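Local structure of bifunctional protein PutA (5UR2) at residues D562-I567 / K679-A684; P191-S196 / K232-N237; S518-I523 / G853-P858; E623-I628 / C969-T974. The protein probably oxidises proline to glutamate in two steps, joining an FAD-dependent proline dehydrogenase to an NAD-dependent glutamate semialdehyde dehydrogenase in one chain. All coordinates share one frame; numbering follows the deposited sequence.

Interaction 1 (D562-I567 / K679-A684)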
loop_
_atom_site.group_PDB
_atom_site.type_symbol
_atom_site.label_atom_id
_atom_site.label_comp_id
_atom_site.label_asym_id
_atom_site.label_seq_id
_atom_site.Cartn_x
_atom_site.Cartn_y
_atom_site.Cartn_z
ATOM N N ASP B 562 -7.736 11.590 17.290
ATOM C CA ASP B 562 -7.888 12.980 16.860
ATOM C C ASP B 562 -8.142 13.901 18.045
ATOM O O ASP B 562 -7.613 15.016 18.096
ATOM C CB ASP B 562 -9.018 13.115 15.836
ATOM C CG ASP B 562 -8.553 12.853 14.409
ATOM O OD1 ASP B 562 -7.402 13.217 14.060
ATOM O OD2 ASP B 562 -9.359 12.317 13.629
ATOM N N LYS B 563 -8.964 13.461 19.003
ATOM C CA LYS B 563 -9.233 14.305 20.156
ATOM C C LYS B 563 -7.966 14.519 20.966
ATOM O O LYS B 563 -7.706 15.633 21.435
ATOM C CB LYS B 563 -10.336 13.700 21.031
ATOM C CG LYS B 563 -10.902 14.686 22.065
ATOM C CD LYS B 563 -12.071 14.086 22.860
ATOM C CE LYS B 563 -12.592 15.053 23.937
ATOM N NZ LYS B 563 -13.537 14.379 24.880
ATOM N N LEU B 564 -7.136 13.474 21.094
ATOM C CA LEU B 564 -5.842 13.624 21.756
ATOM C C LEU B 564 -5.009 14.720 21.087
ATOM O O LEU B 564 -4.448 15.586 21.764
ATOM C CB LEU B 564 -5.094 12.289 21.750
ATOM C CG LEU B 564 -3.661 12.326 22.290
ATOM C CD1 LEU B 564 -3.673 12.838 23.713
ATOM C CD2 LEU B 564 -2.955 10.957 22.191
ATOM N N ALA B 565 -4.953 14.715 19.750
ATOM C CA ALA B 565 -4.234 15.755 19.016
ATOM C C ALA B 565 -4.808 17.143 19.284
ATOM O O ALA B 565 -4.055 18.121 19.400
ATOM C CB ALA B 565 -4.277 15.462 17.512
ATOM N N ASP B 566 -6.137 17.254 19.384
ATOM C CA ASP B 566 -6.743 18.548 19.675
ATOM C C ASP B 566 -6.377 19.025 21.065
ATOM O O ASP B 566 -6.096 20.210 21.260
ATOM C CB ASP B 566 -8.261 18.475 19.548
ATOM C CG ASP B 566 -8.709 18.172 18.132
ATOM O OD1 ASP B 566 -7.963 18.464 17.181
ATOM O OD2 ASP B 566 -9.794 17.613 17.980
ATOM N N ILE B 567 -6.358 18.112 22.038
ATOM C CA ILE B 567 -5.971 18.493 23.390
ATOM C C ILE B 567 -4.512 18.933 23.417
ATOM O O ILE B 567 -4.172 19.954 24.029
ATOM C CB ILE B 567 -6.258 17.335 24.355
ATOM C CG1 ILE B 567 -7.772 17.195 24.538
ATOM C CG2 ILE B 567 -5.493 17.503 25.673
ATOM C CD1 ILE B 567 -8.187 15.864 25.127
ATOM N N LYS B 679 -2.397 12.044 31.109
ATOM C CA LYS B 679 -3.536 12.862 31.526
ATOM C C LYS B 679 -4.373 13.290 30.327
ATOM O O LYS B 679 -5.607 13.389 30.417
ATOM C CB LYS B 679 -3.035 14.084 32.307
ATOM C CG LYS B 679 -2.577 13.724 33.720
ATOM C CD LYS B 679 -3.713 13.003 34.453
ATOM C CE LYS B 679 -3.248 12.245 35.683
ATOM N NZ LYS B 679 -4.288 11.248 36.121
ATOM N N MET B 680 -3.711 13.584 29.204
ATOM C CA MET B 680 -4.427 13.942 27.991
ATOM C C MET B 680 -5.130 12.726 27.404
ATOM O O MET B 680 -6.262 12.830 26.914
ATOM C CB MET B 680 -3.463 14.558 26.967
ATOM C CG MET B 680 -2.758 15.829 27.434
ATOM S SD MET B 680 -1.828 16.681 26.133
ATOM C CE MET B 680 -0.429 15.602 25.853
ATOM N N ILE B 681 -4.488 11.560 27.484
ATOM C CA ILE B 681 -5.125 10.327 27.037
ATOM C C ILE B 681 -6.394 10.079 27.832
ATOM O O ILE B 681 -7.456 9.807 27.260
ATOM C CB ILE B 681 -4.132 9.147 27.140
ATOM C CG1 ILE B 681 -3.156 9.162 25.952
ATOM C CG2 ILE B 681 -4.846 7.808 27.247
ATOM C CD1 ILE B 681 -1.946 8.309 26.167
ATOM N N GLN B 682 -6.328 10.252 29.153
ATOM C CA GLN B 682 -7.528 10.108 29.969
ATOM C C GLN B 682 -8.566 11.157 29.600
ATOM O O GLN B 682 -9.757 10.844 29.496
ATOM C CB GLN B 682 -7.182 10.204 31.458
ATOM C CG GLN B 682 -6.329 9.026 31.968
ATOM C CD GLN B 682 -6.043 9.115 33.469
ATOM O OE1 GLN B 682 -5.116 9.790 33.896
ATOM N NE2 GLN B 682 -6.824 8.407 34.261
ATOM N N GLU B 683 -8.135 12.405 29.377
ATOM C CA GLU B 683 -9.102 13.447 29.035
ATOM C C GLU B 683 -9.728 13.199 27.662
ATOM O O GLU B 683 -10.922 13.451 27.459
ATOM C CB GLU B 683 -8.446 14.828 29.087
ATOM C CG GLU B 683 -9.461 15.931 28.873
ATOM C CD GLU B 683 -8.852 17.317 28.712
ATOM O OE1 GLU B 683 -7.648 17.498 28.998
ATOM O OE2 GLU B 683 -9.591 18.221 28.272
ATOM N N ALA B 684 -8.950 12.673 26.717
ATOM C CA ALA B 684 -9.495 12.389 25.394
ATOM C C ALA B 684 -10.594 11.328 25.456
ATOM O O ALA B 684 -11.462 11.282 24.575
ATOM C CB ALA B 684 -8.374 11.948 24.457
#
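Ile567 reaches across from helix 554-570 to the last turns of helix 671-684, and its two branches meet different residues. From CB the chain splits. The CG2 methyl stands anti to the backbone N and meets the Met680 thioether arm, 3.7 Å from Met680 CG, with Met680 SD close by, the two side chains running past one another in opposite senses. CG1 takes the other direction, anti to the carbonyl carbon (chi1 -71°), and a nearly extended chi2 carries CD1 onward to the backbone of the helix end. That tip methyl lies 3.6 Å from Ala684 N, close also to Ala684 CA, and it rests against the flank of Glu683, 3.9 Å from Glu683 CD.

One turn earlier, Leu564 crosses Met680 at about a right angle, with Leu564 CD1 3.7 Å from Met680 CB. The small Ala684 lets the backbones close in here: its CB sits 3.9 Å from Leu564 N, while the helix axes come within 8.9 Å at an angle of 124°. Lys563 lays its extended methylenes over the end of the helix, its CD 3.3 Å from Ala684 O. Glu683 sends its carboxylate to Arg570 in a salt bridge, and helix 587-611 backs Leu564 through Cys601.

The contact joins a Rossmann-fold helix, the one between strands 661-665 and 691-693, to a neighbouring helix. Its cohesion comes from methyl, methylene and thioether groups in close fit, with the charged ends of Lys563 and Glu683 at the exposed margin, so shape rather than directional bonding sets how the helices meet.

Interaction 2 (P191-S196 / K232-N237); sequences PKVNVS and KGVFVN
Asn194 to Ser196 and Phe235 to Asn237 run parallel, 18° apart and 4.7 Å between axes, with Asn194, Val195 and Ser196 abreast of Phe235, Val236 and Asn237. Three backbone bonds stitch them: Phe235 N to Val193 O, Val195 N to Phe235 O, and Asn237 N to Val195 O, the last at 2.8 Å and almost straight. Before the ladder begins, one water bridges the chains, donating to Gly233 O and accepting from Val193 N at 2.9 Å. Gly233 itself closes helix 211-232 in a Schellman motif, and Pro191 CB packs 3.2 Å from its carbonyl O.

Asn194 and Phe235 lie side by side and point the same way, since each has CG anti to its backbone N (chi1 -173° in Asn194). The amide plane is only 15° from the ring plane, and Asn194 ND2 comes obliquely to within 3.1 Å of Phe235 CD1. The other end of that amide, OD1, is taken by Thr141. Ser196 OG also bonds Thr141, and Arg300 besides, while Trp298 meets the Phe235 ring edge-to-face. At the start of the ladder Val193 CG1 touches Val234 CG2 at 4.0 Å.

This is one beta-alpha-beta unit of the proline dehydrogenase TIM barrel, with Val193 and Val195 packed on helix 152-173 and Asn194, Ser196, Phe235 and Asn237 facing the interior. The side chain of Asn237 is about 6 Å from the modified flavin. Inside the barrel the buried Asn194 OD1 and Ser196 OG are thus satisfied by Thr141 and Arg300 rather than by solvent.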
loop_
_atom_site.group_PDB
_atom_site.type_symbol
_atom_site.label_atom_id
_atom_site.label_comp_id
_atom_site.label_asym_id
_atom_site.label_seq_id
_atom_site.Cartn_x
_atom_site.Cartn_y
_atom_site.Cartn_z
ATOM N N PRO B 191 23.030 64.734 0.365
ATOM C CA PRO B 191 24.313 64.034 0.426
ATOM C C PRO B 191 24.717 63.559 -0.960
ATOM O O PRO B 191 23.885 63.084 -1.735
ATOM C CB PRO B 191 24.034 62.867 1.377
ATOM C CG PRO B 191 22.857 63.329 2.194
ATOM C CD PRO B 191 22.037 64.167 1.292
ATOM N N LYS B 192 26.000 63.734 -1.286
ATOM C CA LYS B 192 26.534 63.188 -2.526
ATOM C C LYS B 192 26.890 61.709 -2.410
ATOM O O LYS B 192 27.096 61.056 -3.441
ATOM C CB LYS B 192 27.778 63.960 -2.954
ATOM C CG LYS B 192 27.508 65.371 -3.390
ATOM C CD LYS B 192 28.815 66.055 -3.739
ATOM C CE LYS B 192 28.622 67.542 -3.892
ATOM N NZ LYS B 192 28.614 68.132 -2.527
ATOM N N VAL B 193 26.963 61.172 -1.191
ATOM C CA VAL B 193 27.352 59.791 -0.947
ATOM C C VAL B 193 26.231 59.109 -0.179
ATOM O O VAL B 193 25.713 59.662 0.795
ATOM C CB VAL B 193 28.679 59.699 -0.171
ATOM C CG1 VAL B 193 28.972 58.243 0.210
ATOM C CG2 VAL B 193 29.805 60.280 -0.992
ATOM N N ASN B 194 25.860 57.913 -0.625
ATOM C CA ASN B 194 24.685 57.200 -0.141
ATOM C C ASN B 194 25.065 55.729 -0.069
ATOM O O ASN B 194 25.504 55.162 -1.072
ATOM C CB ASN B 194 23.501 57.449 -1.091
ATOM C CG ASN B 194 22.170 56.885 -0.580
ATOM O OD1 ASN B 194 22.069 55.708 -0.222
ATOM N ND2 ASN B 194 21.130 57.724 -0.592
ATOM N N VAL B 195 24.936 55.112 1.106
ATOM C CA VAL B 195 25.270 53.700 1.238
ATOM C C VAL B 195 24.055 52.953 1.781
ATOM O O VAL B 195 23.241 53.499 2.533
ATOM C CB VAL B 195 26.522 53.435 2.121
ATOM C CG1 VAL B 195 27.692 54.303 1.675
ATOM C CG2 VAL B 195 26.224 53.592 3.614
ATOM N N SER B 196 23.915 51.703 1.336
ATOM C CA SER B 196 22.852 50.805 1.757
ATOM C C SER B 196 23.454 49.668 2.556
ATOM O O SER B 196 24.497 49.125 2.176
ATOM C CB SER B 196 22.083 50.232 0.563
ATOM O OG SER B 196 21.356 51.254 -0.098
ATOM N N LYS B 232 29.665 62.279 8.569
ATOM C CA LYS B 232 30.267 62.598 7.284
ATOM C C LYS B 232 29.284 63.196 6.289
ATOM O O LYS B 232 29.670 63.438 5.142
ATOM C CB LYS B 232 30.914 61.348 6.674
ATOM C CG LYS B 232 32.025 60.700 7.504
ATOM C CD LYS B 232 33.178 61.657 7.814
ATOM C CE LYS B 232 34.392 60.863 8.329
ATOM N NZ LYS B 232 35.539 61.714 8.760
ATOM N N GLY B 233 28.035 63.438 6.684
ATOM C CA GLY B 233 27.062 63.937 5.728
ATOM C C GLY B 233 26.656 62.898 4.706
ATOM O O GLY B 233 26.297 63.239 3.573
ATOM N N VAL B 234 26.740 61.636 5.073
ATOM C CA VAL B 234 26.453 60.523 4.187
ATOM C C VAL B 234 25.026 60.054 4.434
ATOM O O VAL B 234 24.547 60.052 5.573
ATOM C CB VAL B 234 27.491 59.406 4.419
ATOM C CG1 VAL B 234 27.053 58.074 3.826
ATOM C CG2 VAL B 234 28.847 59.851 3.856
ATOM N N PHE B 235 24.333 59.689 3.356
ATOM C CA PHE B 235 23.027 59.054 3.461
ATOM C C PHE B 235 23.210 57.569 3.758
ATOM O O PHE B 235 23.968 56.879 3.065
ATOM C CB PHE B 235 22.237 59.246 2.165
ATOM C CG PHE B 235 20.768 58.944 2.294
ATOM C CD1 PHE B 235 20.318 57.636 2.431
ATOM C CD2 PHE B 235 19.835 59.970 2.275
ATOM C CE1 PHE B 235 18.962 57.350 2.560
ATOM C CE2 PHE B 235 18.481 59.696 2.409
ATOM C CZ PHE B 235 18.042 58.372 2.546
ATOM N N VAL B 236 22.525 57.076 4.788
ATOM C CA VAL B 236 22.579 55.663 5.155
ATOM C C VAL B 236 21.183 55.077 5.036
ATOM O O VAL B 236 20.247 55.530 5.713
ATOM C CB VAL B 236 23.145 55.445 6.561
ATOM C CG1 VAL B 236 23.322 53.954 6.814
ATOM C CG2 VAL B 236 24.465 56.157 6.692
ATOM N N ASN B 237 21.046 54.074 4.171
ATOM C CA ASN B 237 19.787 53.393 3.919
ATOM C C ASN B 237 19.861 51.971 4.463
ATOM O O ASN B 237 20.833 51.254 4.203
ATOM C CB ASN B 237 19.468 53.375 2.421
ATOM C CG ASN B 237 18.028 53.018 2.149
ATOM O OD1 ASN B 237 17.659 51.843 2.177
ATOM N ND2 ASN B 237 17.202 54.028 1.899
HETATM O O HOH W 1 27.820 62.485 1.298
#

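Interaction 3 (S518-I523 / G853-P858); sequences SQSDQI and GGFFAP
Ser520 grips the carbonyl of Gly853 twice. Its backbone N donates to Gly853 O at 2.9 Å, nearly straight on to the C=O. With chi1 at 51°, OG sits between the backbone N and the carbonyl carbon of its own residue, which brings it round to the same oxygen for a weak second bond at 3.4 Å. A water donates to Gly853 O as well and accepts from Asp521 N, so this one acceptor gathers the turn around it.

In both phenylalanines chi1 (-53° and -63°) sets CG beside the backbone N, but their partners differ. Phe855 brings CZ obliquely to 3.8 Å from Ser520 CB and packs on Tyr828 of helix 825-841. Phe856 presents its ring edge instead: CE2 lies 3.6 Å from Ser518 O, which sits near the ring plane. Just before them Gly854 CA lies 4.0 Å from Ser518 C, leaving no room for a CB. Ser518 OG bonds Ala812 N.

Gln519 to Gln522 form a type I beta turn closing the hairpin of strands 511-516 and 523-528. Phe855 centres an inverse gamma turn in the loop linking antiparallel strands 843-847 and 860-863, so the contact is one of hairpin loop against hairpin loop.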
loop_
_atom_site.group_PDB
_atom_site.type_symbol
_atom_site.label_atom_id
_atom_site.label_comp_id
_atom_site.label_asym_id
_atom_site.label_seq_id
_atom_site.Cartn_x
_atom_site.Cartn_y
_atom_site.Cartn_z
ATOM N N SER B 518 19.204 21.730 33.399
ATOM C CA SER B 518 19.802 23.063 33.291
ATOM C C SER B 518 20.159 23.662 34.642
ATOM O O SER B 518 20.815 24.712 34.692
ATOM C CB SER B 518 18.850 24.049 32.602
ATOM O OG SER B 518 18.511 23.638 31.301
ATOM N N GLN B 519 19.688 23.065 35.729
ATOM C CA GLN B 519 19.901 23.622 37.055
ATOM C C GLN B 519 19.741 22.487 38.047
ATOM O O GLN B 519 18.659 22.303 38.624
ATOM C CB GLN B 519 18.922 24.764 37.330
ATOM C CG GLN B 519 19.228 25.517 38.607
ATOM C CD GLN B 519 18.166 26.526 38.970
ATOM O OE1 GLN B 519 17.612 27.211 38.102
ATOM N NE2 GLN B 519 17.875 26.628 40.266
ATOM N N SER B 520 20.809 21.706 38.218
ATOM C CA SER B 520 20.687 20.349 38.733
ATOM C C SER B 520 20.388 20.292 40.225
ATOM O O SER B 520 20.229 19.183 40.743
ATOM C CB SER B 520 21.963 19.548 38.435
ATOM O OG SER B 520 23.132 20.245 38.851
ATOM N N ASP B 521 20.322 21.417 40.939
ATOM C CA ASP B 521 19.882 21.360 42.331
ATOM C C ASP B 521 18.373 21.534 42.481
ATOM O O ASP B 521 17.878 21.596 43.608
ATOM C CB ASP B 521 20.616 22.401 43.178
ATOM C CG ASP B 521 20.462 23.808 42.638
ATOM O OD1 ASP B 521 19.649 24.027 41.704
ATOM O OD2 ASP B 521 21.139 24.703 43.176
ATOM N N GLN B 522 17.644 21.637 41.379
ATOM C CA GLN B 522 16.197 21.795 41.374
ATOM C C GLN B 522 15.550 20.481 40.938
ATOM O O GLN B 522 15.918 19.923 39.897
ATOM C CB GLN B 522 15.802 22.948 40.438
ATOM C CG GLN B 522 14.305 23.197 40.313
ATOM C CD GLN B 522 13.955 24.366 39.386
ATOM O OE1 GLN B 522 14.172 24.310 38.173
ATOM N NE2 GLN B 522 13.406 25.432 39.963
ATOM N N ILE B 523 14.607 19.980 41.732
ATOM C CA ILE B 523 13.891 18.748 41.409
ATOM C C ILE B 523 12.655 19.086 40.589
ATOM O O ILE B 523 11.810 19.868 41.033
ATOM C CB ILE B 523 13.490 17.974 42.672
ATOM C CG1 ILE B 523 14.713 17.617 43.523
ATOM C CG2 ILE B 523 12.696 16.737 42.289
ATOM C CD1 ILE B 523 14.351 16.868 44.791
ATOM N N GLY B 853 26.174 25.027 36.849
ATOM C CA GLY B 853 24.884 24.802 37.456
ATOM C C GLY B 853 24.076 23.675 36.853
ATOM O O GLY B 853 23.027 23.327 37.412
ATOM N N GLY B 854 24.514 23.115 35.727
ATOM C CA GLY B 854 23.803 22.039 35.066
ATOM C C GLY B 854 24.725 21.205 34.197
ATOM O O GLY B 854 25.948 21.344 34.238
ATOM N N PHE B 855 24.121 20.327 33.399
ATOM C CA PHE B 855 24.888 19.333 32.638
ATOM C C PHE B 855 25.292 19.880 31.266
ATOM O O PHE B 855 24.993 19.319 30.207
ATOM C CB PHE B 855 24.090 18.034 32.518
ATOM C CG PHE B 855 23.613 17.495 33.846
ATOM C CD1 PHE B 855 24.489 17.381 34.907
ATOM C CD2 PHE B 855 22.293 17.128 34.036
ATOM C CE1 PHE B 855 24.067 16.895 36.151
ATOM C CE2 PHE B 855 21.859 16.639 35.265
ATOM C CZ PHE B 855 22.750 16.524 36.325
ATOM N N PHE B 856 26.019 20.988 31.302
ATOM C CA PHE B 856 26.378 21.701 30.080
ATOM C C PHE B 856 27.663 21.094 29.540
ATOM O O PHE B 856 28.759 21.426 29.995
ATOM C CB PHE B 856 26.505 23.199 30.352
ATOM C CG PHE B 856 25.213 23.827 30.801
ATOM C CD1 PHE B 856 24.226 24.158 29.881
ATOM C CD2 PHE B 856 24.961 24.028 32.154
ATOM C CE1 PHE B 856 23.030 24.704 30.293
ATOM C CE2 PHE B 856 23.762 24.578 32.575
ATOM C CZ PHE B 856 22.791 24.919 31.636
ATOM N N ALA B 857 27.526 20.166 28.610
ATOM C CA ALA B 857 28.699 19.655 27.903
ATOM C C ALA B 857 29.047 20.594 26.740
ATOM O O ALA B 857 28.148 21.136 26.096
ATOM C CB ALA B 857 28.456 18.225 27.392
ATOM N N PRO B 858 30.329 20.828 26.469
ATOM C CA PRO B 858 30.709 21.835 25.471
ATOM C C PRO B 858 30.609 21.295 24.058
ATOM O O PRO B 858 30.929 20.126 23.803
ATOM C CB PRO B 858 32.167 22.143 25.828
ATOM C CG PRO B 858 32.676 20.833 26.383
ATOM C CD PRO B 858 31.503 20.214 27.116
HETATM O O HOH W 2 22.577 23.728 40.326
#

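Interaction 4 (E623-I628 / C969-T974); sequences ELSHYI and CVTENT
Leu624 and His626 are the hydrogen-bonded positions of this antiparallel ladder, each exchanging two backbone bonds with its partner. Leu624 pairs with Glu972, where Glu972 N to Leu624 O measures 2.7 Å, and His626 pairs with Val970. A water lies in the plane of the His626 ring at its edge, 2.7 Å from His626 ND1, and donates to Val970 O, tying the imidazole to the opposite strand. Nearby, Ile628 CD1 touches Val970 CG2 at 3.8 Å; at the far end Leu624 CG meets Thr974 CG2.

The face of Ser625 is more polar. Ser625 OG stands 3.0 Å from Thr971 OG1 and 3.5 Å from Cys969 SG. Beside it the Glu623 chain, CG anti to the backbone N (chi1 -175°) and CD extended beyond it (chi2 179°), runs obliquely over Thr971, with CD 3.5 Å from Thr971 CG2.

What positions these groups lies largely in the second subunit. Glu623 bonds Arg931 and His941 of that subunit, Ser625 OG bonds its Arg940 O, and Glu972 forms a salt bridge with its Lys919. Residues Cys969 to Glu972 also pair in parallel with one of its strands, while strand 615-616 flanks 623-628 on its other edge. A protruding beta arm of this kind is characteristic of aldehyde dehydrogenase dimers. Its main-chain bonds shape the arm, and its carboxylates and hydroxyl are satisfied across the interface, so the contact forms part of the dimer sheet.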
loop_
_atom_site.group_PDB
_atom_site.type_symbol
_atom_site.label_atom_id
_atom_site.label_comp_id
_atom_site.label_asym_id
_atom_site.label_seq_id
_atom_site.Cartn_x
_atom_site.Cartn_y
_atom_site.Cartn_z
ATOM N N GLU B 623 -17.167 -15.782 -5.761
ATOM C CA GLU B 623 -16.355 -15.882 -4.553
ATOM C C GLU B 623 -15.883 -14.487 -4.183
ATOM O O GLU B 623 -15.139 -13.865 -4.946
ATOM C CB GLU B 623 -15.162 -16.835 -4.755
ATOM C CG GLU B 623 -14.331 -17.075 -3.492
ATOM C CD GLU B 623 -13.167 -18.038 -3.739
ATOM O OE1 GLU B 623 -13.355 -19.272 -3.633
ATOM O OE2 GLU B 623 -12.062 -17.556 -4.064
ATOM N N LEU B 624 -16.332 -13.996 -3.031
ATOM C CA LEU B 624 -15.853 -12.741 -2.471
ATOM C C LEU B 624 -14.599 -13.010 -1.653
ATOM O O LEU B 624 -14.581 -13.912 -0.811
ATOM C CB LEU B 624 -16.917 -12.085 -1.588
ATOM C CG LEU B 624 -18.140 -11.565 -2.331
ATOM C CD1 LEU B 624 -19.136 -10.936 -1.348
ATOM C CD2 LEU B 624 -17.722 -10.583 -3.435
ATOM N N SER B 625 -13.553 -12.229 -1.901
ATOM C CA SER B 625 -12.303 -12.402 -1.179
ATOM C C SER B 625 -11.752 -11.031 -0.836
ATOM O O SER B 625 -11.654 -10.166 -1.712
ATOM C CB SER B 625 -11.304 -13.214 -2.015
ATOM O OG SER B 625 -10.347 -13.815 -1.166
ATOM N N HIS B 626 -11.433 -10.822 0.435
ATOM C CA HIS B 626 -10.947 -9.525 0.895
ATOM C C HIS B 626 -9.712 -9.681 1.776
ATOM O O HIS B 626 -9.619 -10.613 2.583
ATOM C CB HIS B 626 -12.012 -8.774 1.646
ATOM C CG HIS B 626 -13.171 -8.378 0.793
ATOM N ND1 HIS B 626 -14.257 -9.198 0.589
ATOM C CD2 HIS B 626 -13.408 -7.254 0.076
ATOM C CE1 HIS B 626 -15.121 -8.594 -0.208
ATOM N NE2 HIS B 626 -14.629 -7.411 -0.534
ATOM N N TYR B 627 -8.761 -8.765 1.583
ATOM C CA TYR B 627 -7.551 -8.641 2.380
ATOM C C TYR B 627 -7.786 -7.546 3.414
ATOM O O TYR B 627 -8.218 -6.437 3.064
ATOM C CB TYR B 627 -6.365 -8.319 1.462
ATOM C CG TYR B 627 -4.967 -8.415 2.041
ATOM C CD1 TYR B 627 -4.305 -9.642 2.117
ATOM C CD2 TYR B 627 -4.273 -7.275 2.431
ATOM C CE1 TYR B 627 -3.017 -9.731 2.603
ATOM C CE2 TYR B 627 -2.978 -7.354 2.920
ATOM C CZ TYR B 627 -2.356 -8.583 2.995
ATOM O OH TYR B 627 -1.069 -8.675 3.474
ATOM N N ILE B 628 -7.576 -7.878 4.690
ATOM C CA ILE B 628 -7.907 -6.990 5.807
ATOM C C ILE B 628 -6.751 -7.008 6.802
ATOM O O ILE B 628 -5.820 -7.808 6.690
ATOM C CB ILE B 628 -9.223 -7.408 6.517
ATOM C CG1 ILE B 628 -9.053 -8.814 7.138
ATOM C CG2 ILE B 628 -10.412 -7.383 5.566
ATOM C CD1 ILE B 628 -10.237 -9.295 7.993
ATOM N N CYS B 969 -7.170 -12.662 5.403
ATOM C CA CYS B 969 -7.986 -12.838 4.208
ATOM C C CYS B 969 -9.296 -13.518 4.598
ATOM O O CYS B 969 -9.289 -14.485 5.373
ATOM C CB CYS B 969 -7.255 -13.672 3.142
ATOM S SG CYS B 969 -8.157 -13.761 1.570
ATOM N N VAL B 970 -10.412 -12.981 4.106
ATOM C CA VAL B 970 -11.747 -13.552 4.300
ATOM C C VAL B 970 -12.291 -13.928 2.926
ATOM O O VAL B 970 -12.405 -13.075 2.037
ATOM C CB VAL B 970 -12.704 -12.573 5.011
ATOM C CG1 VAL B 970 -14.093 -13.178 5.098
ATOM C CG2 VAL B 970 -12.194 -12.204 6.417
ATOM N N THR B 971 -12.630 -15.195 2.749
ATOM C CA THR B 971 -13.051 -15.701 1.457
ATOM C C THR B 971 -14.413 -16.344 1.636
ATOM O O THR B 971 -14.586 -17.192 2.514
ATOM C CB THR B 971 -12.012 -16.689 0.898
ATOM O OG1 THR B 971 -10.750 -16.021 0.787
ATOM C CG2 THR B 971 -12.409 -17.225 -0.466
ATOM N N GLU B 972 -15.390 -15.898 0.848
ATOM C CA GLU B 972 -16.760 -16.392 0.956
ATOM C C GLU B 972 -17.281 -16.861 -0.403
ATOM O O GLU B 972 -17.360 -16.081 -1.361
ATOM C CB GLU B 972 -17.671 -15.321 1.557
ATOM C CG GLU B 972 -19.143 -15.716 1.587
ATOM C CD GLU B 972 -20.018 -14.716 2.356
ATOM O OE1 GLU B 972 -19.535 -13.612 2.711
ATOM O OE2 GLU B 972 -21.196 -15.039 2.582
ATOM N N ASN B 973 -17.650 -18.134 -0.472
ATOM C CA ASN B 973 -18.357 -18.673 -1.625
ATOM C C ASN B 973 -19.771 -18.102 -1.647
ATOM O O ASN B 973 -20.529 -18.284 -0.689
ATOM C CB ASN B 973 -18.382 -20.199 -1.533
ATOM C CG ASN B 973 -19.214 -20.852 -2.628
ATOM O OD1 ASN B 973 -19.598 -20.216 -3.600
ATOM N ND2 ASN B 973 -19.448 -22.154 -2.488
ATOM N N THR B 974 -20.130 -17.403 -2.724
ATOM C CA THR B 974 -21.450 -16.791 -2.825
ATOM C C THR B 974 -22.399 -17.549 -3.743
ATOM O O THR B 974 -23.562 -17.148 -3.895
ATOM C CB THR B 974 -21.325 -15.343 -3.317
ATOM O OG1 THR B 974 -20.808 -15.348 -4.653
ATOM C CG2 THR B 974 -20.419 -14.542 -2.395
HETATM O O HOH W 3 -14.753 -11.541 1.744
#

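Overall arrangement
The four contacts are spread widely over the two catalytic units. Interaction 2 stands alone in the proline dehydrogenase barrel, close to the modified flavin, with its centre 59 Å from that of interaction 1 and 82 Å from that of interaction 4. The other three belong to the aldehyde dehydrogenase half, away from the predicted catalytic residues Glu746 and Cys780. There interaction 1 is nested within the loop closed by interaction 3, their nearest atoms about 17 Å apart. Interaction 4 alternates with both along the sequence. Its centre lies 37 Å from that of interaction 1, and it alone meets the second subunit, whereas the others stay within one chain.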